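Local coordinates for protein geobacter metallireducens SMUG1 (Geobacter metallireducens, PDB 5H9I) that belongs to the uracil-DNA glycosylase superfamily as a SMUG1-type member, with a parallel-stranded core flanked by helices, at residues Ser22-Leu34 against Pro142-Thr154. Residues are numbered along the deposited sequence; the frame is centred on the assembly and turned at random.
Sequences SFSSPVAHVYNPL and PLLFLTAEGGNIT
Phe145 meets Phe23 in a T-shaped pair: the ring centroids lie 5.0 Å apart with planes at 63°, and CE1 of Phe145 stands over the centre of the Phe23 face. Phe145 leaves its strand at CB, and CG lies anti to the carbonyl carbon (chi1 -58°), which swings the ring toward 22-34. Its CD1 lies 3.9 Å from Val30 CG2, with CG1 of Val27 near the ring plane; Phe145 CE1 comes 3.7 Å from Phe23 CE1, and Phe145 CZ, the tip, lies 4.1 Å from Phe23 CZ. Leu166 of helix 160-181 also touches this side chain. The backbones pair as antiparallel strands 29-31 and 144-146, an edge and the centre of a three-stranded sheet. A classic beta bulge lies at the end of this pairing: Leu146 O accepts from both Ala28 N (2.8 Å) and His29 N (3.1 Å), the first donor in its carbonyl plane, the second tilted 26° from it. On the sheet face opposite Phe145, Tyr31 lies alongside Leu144, CD2 to CD2 3.7 Å, while CD1 of Leu146 reaches the phenol end, 3.6 Å from Tyr31 OH. That hydroxyl is hydrogen-bonded to Lys100 O and His97 N. One water bridges Pro26 O and Ala148 N; another links His29 NE2 to Ala148 O.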
loop_
_atom_site.group_PDB
_atom_site.type_symbol
_atom_site.label_atom_id
_atom_site.label_comp_id
_atom_site.label_asym_id
_atom_site.label_seq_id
_atom_site.Cartn_x
_atom_site.Cartn_y
_atom_site.Cartn_z
ATOM N N SER A 22 -2.671 -19.724 5.591
ATOM C CA SER A 22 -2.443 -20.597 4.465
ATOM C C SER A 22 -3.303 -20.191 3.315
ATOM O O SER A 22 -4.444 -19.772 3.510
ATOM C CB SER A 22 -2.760 -22.085 4.816
ATOM O OG SER A 22 -1.854 -22.504 5.824
ATOM N N PHE A 23 -2.750 -20.348 2.114
ATOM C CA PHE A 23 -3.452 -20.071 0.889
ATOM C C PHE A 23 -3.253 -21.254 -0.047
ATOM O O PHE A 23 -2.187 -21.830 -0.068
ATOM C CB PHE A 23 -2.972 -18.781 0.241
ATOM C CG PHE A 23 -3.051 -17.596 1.167
ATOM C CD1 PHE A 23 -4.227 -16.851 1.221
ATOM C CD2 PHE A 23 -1.964 -17.256 1.999
ATOM C CE1 PHE A 23 -4.336 -15.787 2.087
ATOM C CE2 PHE A 23 -2.066 -16.142 2.831
ATOM C CZ PHE A 23 -3.265 -15.457 2.896
ATOM N N SER A 24 -4.273 -21.560 -0.815
ATOM C CA SER A 24 -4.202 -22.714 -1.721
ATOM C C SER A 24 -4.721 -22.336 -3.064
ATOM O O SER A 24 -5.128 -21.198 -3.293
ATOM C CB SER A 24 -4.959 -23.895 -1.152
ATOM O OG SER A 24 -6.280 -23.551 -0.826
ATOM N N SER A 25 -4.694 -23.317 -3.974
ATOM C CA SER A 25 -5.050 -23.098 -5.360
ATOM C C SER A 25 -6.358 -22.261 -5.427
ATOM O O SER A 25 -7.247 -22.481 -4.625
ATOM C CB SER A 25 -5.186 -24.480 -6.079
ATOM O OG SER A 25 -4.881 -24.398 -7.459
ATOM N N PRO A 26 -6.455 -21.251 -6.351
ATOM C CA PRO A 26 -5.420 -21.088 -7.347
ATOM C C PRO A 26 -4.172 -20.265 -6.905
ATOM O O PRO A 26 -3.317 -19.966 -7.750
ATOM C CB PRO A 26 -6.115 -20.276 -8.412
ATOM C CG PRO A 26 -6.880 -19.315 -7.623
ATOM C CD PRO A 26 -7.368 -20.096 -6.413
ATOM N N VAL A 27 -4.067 -19.926 -5.633
ATOM C CA VAL A 27 -2.761 -19.360 -5.146
ATOM C C VAL A 27 -1.683 -20.418 -5.140
ATOM O O VAL A 27 -1.810 -21.427 -4.471
ATOM C CB VAL A 27 -2.899 -18.771 -3.717
ATOM C CG1 VAL A 27 -1.595 -18.099 -3.248
ATOM C CG2 VAL A 27 -4.066 -17.763 -3.628
ATOM N N ALA A 28 -0.603 -20.172 -5.880
ATOM C CA ALA A 28 0.600 -20.972 -5.793
ATOM C C ALA A 28 1.748 -20.291 -5.119
ATOM O O ALA A 28 2.658 -20.959 -4.653
ATOM C CB ALA A 28 1.044 -21.434 -7.162
ATOM N N HIS A 29 1.799 -18.929 -5.144
ATOM C CA HIS A 29 2.946 -18.226 -4.616
ATOM C C HIS A 29 2.402 -16.998 -3.832
ATOM O O HIS A 29 1.450 -16.369 -4.276
ATOM C CB HIS A 29 3.812 -17.620 -5.684
ATOM C CG HIS A 29 4.308 -18.634 -6.627
ATOM N ND1 HIS A 29 5.504 -19.272 -6.404
ATOM C CD2 HIS A 29 3.794 -19.157 -7.771
ATOM C CE1 HIS A 29 5.714 -20.155 -7.366
ATOM N NE2 HIS A 29 4.681 -20.137 -8.178
ATOM N N VAL A 30 3.066 -16.725 -2.742
ATOM C CA VAL A 30 2.728 -15.560 -1.911
ATOM C C VAL A 30 4.015 -14.819 -1.639
ATOM O O VAL A 30 4.939 -15.378 -1.065
ATOM C CB VAL A 30 2.049 -15.982 -0.602
ATOM C CG1 VAL A 30 1.741 -14.782 0.292
ATOM C CG2 VAL A 30 0.761 -16.736 -0.863
ATOM N N TYR A 31 4.081 -13.537 -2.023
ATOM C CA TYR A 31 5.219 -12.690 -1.746
ATOM C C TYR A 31 4.915 -11.728 -0.581
ATOM O O TYR A 31 3.933 -11.114 -0.593
ATOM C CB TYR A 31 5.553 -11.799 -2.944
ATOM C CG TYR A 31 6.077 -12.406 -4.246
ATOM C CD1 TYR A 31 6.106 -13.756 -4.468
ATOM C CD2 TYR A 31 6.522 -11.594 -5.227
ATOM C CE1 TYR A 31 6.580 -14.258 -5.659
ATOM C CE2 TYR A 31 6.995 -12.078 -6.421
ATOM C CZ TYR A 31 7.031 -13.415 -6.619
ATOM O OH TYR A 31 7.498 -13.892 -7.798
ATOM N N ASN A 32 5.827 -11.603 0.355
ATOM C CA ASN A 32 5.682 -10.675 1.501
ATOM C C ASN A 32 6.879 -9.707 1.603
ATOM O O ASN A 32 7.916 -9.974 2.222
ATOM C CB ASN A 32 5.517 -11.430 2.776
ATOM C CG ASN A 32 5.162 -10.531 3.914
ATOM O OD1 ASN A 32 5.108 -9.302 3.735
ATOM N ND2 ASN A 32 4.773 -11.173 5.024
ATOM N N PRO A 33 6.763 -8.533 0.937
ATOM C CA PRO A 33 7.819 -7.536 0.887
ATOM C C PRO A 33 8.152 -7.017 2.320
ATOM O O PRO A 33 9.216 -6.413 2.489
ATOM C CB PRO A 33 7.334 -6.456 -0.076
ATOM C CG PRO A 33 5.989 -6.858 -0.348
ATOM C CD PRO A 33 5.637 -8.206 0.033
ATOM N N LEU A 34 7.250 -7.221 3.283
ATOM C CA LEU A 34 7.576 -6.822 4.653
ATOM C C LEU A 34 8.716 -7.600 5.147
ATOM O O LEU A 34 9.435 -7.142 6.068
ATOM C CB LEU A 34 6.381 -7.003 5.608
ATOM C CG LEU A 34 5.114 -6.326 5.264
ATOM C CD1 LEU A 34 4.030 -6.439 6.328
ATOM C CD2 LEU A 34 5.324 -4.835 4.920
ATOM N N PRO A 142 -0.279 -6.322 2.472
ATOM C CA PRO A 142 1.085 -6.228 1.943
ATOM C C PRO A 142 1.523 -7.391 1.060
ATOM O O PRO A 142 2.625 -7.319 0.507
ATOM C CB PRO A 142 1.903 -6.222 3.193
ATOM C CG PRO A 142 1.173 -7.123 4.101
ATOM C CD PRO A 142 -0.288 -6.749 3.900
ATOM N N LEU A 143 0.696 -8.401 0.919
ATOM C CA LEU A 143 1.082 -9.619 0.169
ATOM C C LEU A 143 0.711 -9.511 -1.263
ATOM O O LEU A 143 -0.364 -8.940 -1.588
ATOM C CB LEU A 143 0.309 -10.736 0.798
ATOM C CG LEU A 143 0.580 -11.077 2.229
ATOM C CD1 LEU A 143 -0.333 -12.227 2.673
ATOM C CD2 LEU A 143 2.028 -11.314 2.556
ATOM N N LEU A 144 1.512 -10.130 -2.147
ATOM C CA LEU A 144 1.188 -10.323 -3.563
ATOM C C LEU A 144 0.899 -11.854 -3.781
ATOM O O LEU A 144 1.619 -12.633 -3.219
ATOM C CB LEU A 144 2.360 -9.911 -4.402
ATOM C CG LEU A 144 2.169 -9.910 -5.886
ATOM C CD1 LEU A 144 1.613 -8.588 -6.360
ATOM C CD2 LEU A 144 3.414 -10.205 -6.677
ATOM N N PHE A 145 -0.219 -12.176 -4.426
ATOM C CA PHE A 145 -0.668 -13.527 -4.648
ATOM C C PHE A 145 -0.542 -13.840 -6.142
ATOM O O PHE A 145 -1.036 -13.080 -7.002
ATOM C CB PHE A 145 -2.127 -13.647 -4.170
ATOM C CG PHE A 145 -2.329 -13.312 -2.753
ATOM C CD1 PHE A 145 -2.134 -14.243 -1.756
ATOM C CD2 PHE A 145 -2.833 -12.073 -2.437
ATOM C CE1 PHE A 145 -2.360 -13.931 -0.428
ATOM C CE2 PHE A 145 -3.036 -11.735 -1.093
ATOM C CZ PHE A 145 -2.836 -12.661 -0.130
ATOM N N LEU A 146 0.052 -14.995 -6.459
ATOM C CA LEU A 146 0.154 -15.431 -7.860
ATOM C C LEU A 146 -0.351 -16.868 -8.056
ATOM O O LEU A 146 -0.210 -17.671 -7.168
ATOM C CB LEU A 146 1.622 -15.380 -8.305
ATOM C CG LEU A 146 2.439 -14.110 -8.092
ATOM C CD1 LEU A 146 3.933 -14.338 -8.381
ATOM C CD2 LEU A 146 1.908 -12.946 -8.889
ATOM N N THR A 147 -0.882 -17.094 -9.264
ATOM C CA THR A 147 -1.184 -18.455 -9.687
ATOM C C THR A 147 0.093 -19.184 -9.984
ATOM O O THR A 147 1.184 -18.592 -10.127
ATOM C CB THR A 147 -1.999 -18.425 -10.972
ATOM O OG1 THR A 147 -1.196 -17.924 -12.057
ATOM C CG2 THR A 147 -3.269 -17.556 -10.789
ATOM N N ALA A 148 -0.053 -20.488 -10.185
ATOM C CA ALA A 148 1.120 -21.280 -10.585
ATOM C C ALA A 148 1.733 -20.804 -11.899
ATOM O O ALA A 148 2.919 -20.995 -12.130
ATOM C CB ALA A 148 0.679 -22.780 -10.712
ATOM N N GLU A 149 0.972 -20.182 -12.786
ATOM C CA GLU A 149 1.523 -19.606 -13.991
ATOM C C GLU A 149 2.024 -18.154 -13.828
ATOM O O GLU A 149 2.409 -17.484 -14.768
ATOM C CB GLU A 149 0.491 -19.645 -15.125
ATOM C CG GLU A 149 -0.025 -21.049 -15.456
ATOM C CD GLU A 149 -0.970 -21.620 -14.407
ATOM O OE1 GLU A 149 -1.779 -20.863 -13.711
ATOM O OE2 GLU A 149 -0.920 -22.859 -14.290
ATOM N N GLY A 150 2.049 -17.674 -12.614
ATOM C CA GLY A 150 2.625 -16.343 -12.410
ATOM C C GLY A 150 1.616 -15.228 -12.570
ATOM O O GLY A 150 2.028 -14.093 -12.607
ATOM N N GLY A 151 0.317 -15.539 -12.625
ATOM C CA GLY A 151 -0.728 -14.479 -12.836
ATOM C C GLY A 151 -1.107 -13.876 -11.495
ATOM O O GLY A 151 -1.276 -14.599 -10.473
ATOM N N ASN A 152 -1.353 -12.555 -11.548
ATOM C CA ASN A 152 -1.761 -11.902 -10.312
ATOM C C ASN A 152 -3.141 -12.342 -9.819
ATOM O O ASN A 152 -4.060 -12.514 -10.615
ATOM C CB ASN A 152 -1.730 -10.388 -10.561
ATOM C CG ASN A 152 -1.776 -9.624 -9.256
ATOM O OD1 ASN A 152 -0.941 -9.848 -8.385
ATOM N ND2 ASN A 152 -2.781 -8.784 -9.104
ATOM N N ILE A 153 -3.348 -12.462 -8.535
ATOM C CA ILE A 153 -4.610 -12.816 -7.922
ATOM C C ILE A 153 -4.873 -11.673 -6.923
ATOM O O ILE A 153 -4.183 -11.605 -5.916
ATOM C CB ILE A 153 -4.641 -14.157 -7.166
ATOM C CG1 ILE A 153 -4.212 -15.378 -8.054
ATOM C CG2 ILE A 153 -5.968 -14.377 -6.480
ATOM C CD1 ILE A 153 -3.897 -16.632 -7.250
ATOM N N THR A 154 -5.831 -10.791 -7.201
ATOM C CA THR A 154 -6.197 -9.726 -6.230
ATOM C C THR A 154 -6.899 -10.303 -5.065
ATOM O O THR A 154 -7.505 -11.317 -5.136
ATOM C CB THR A 154 -7.067 -8.663 -6.925
ATOM O OG1 THR A 154 -8.202 -9.274 -7.543
ATOM C CG2 THR A 154 -6.266 -8.020 -7.937
HETATM O O HOH W 1 -2.550 -21.784 -9.509
HETATM O O HOH W 2 4.525 -22.018 -10.220
#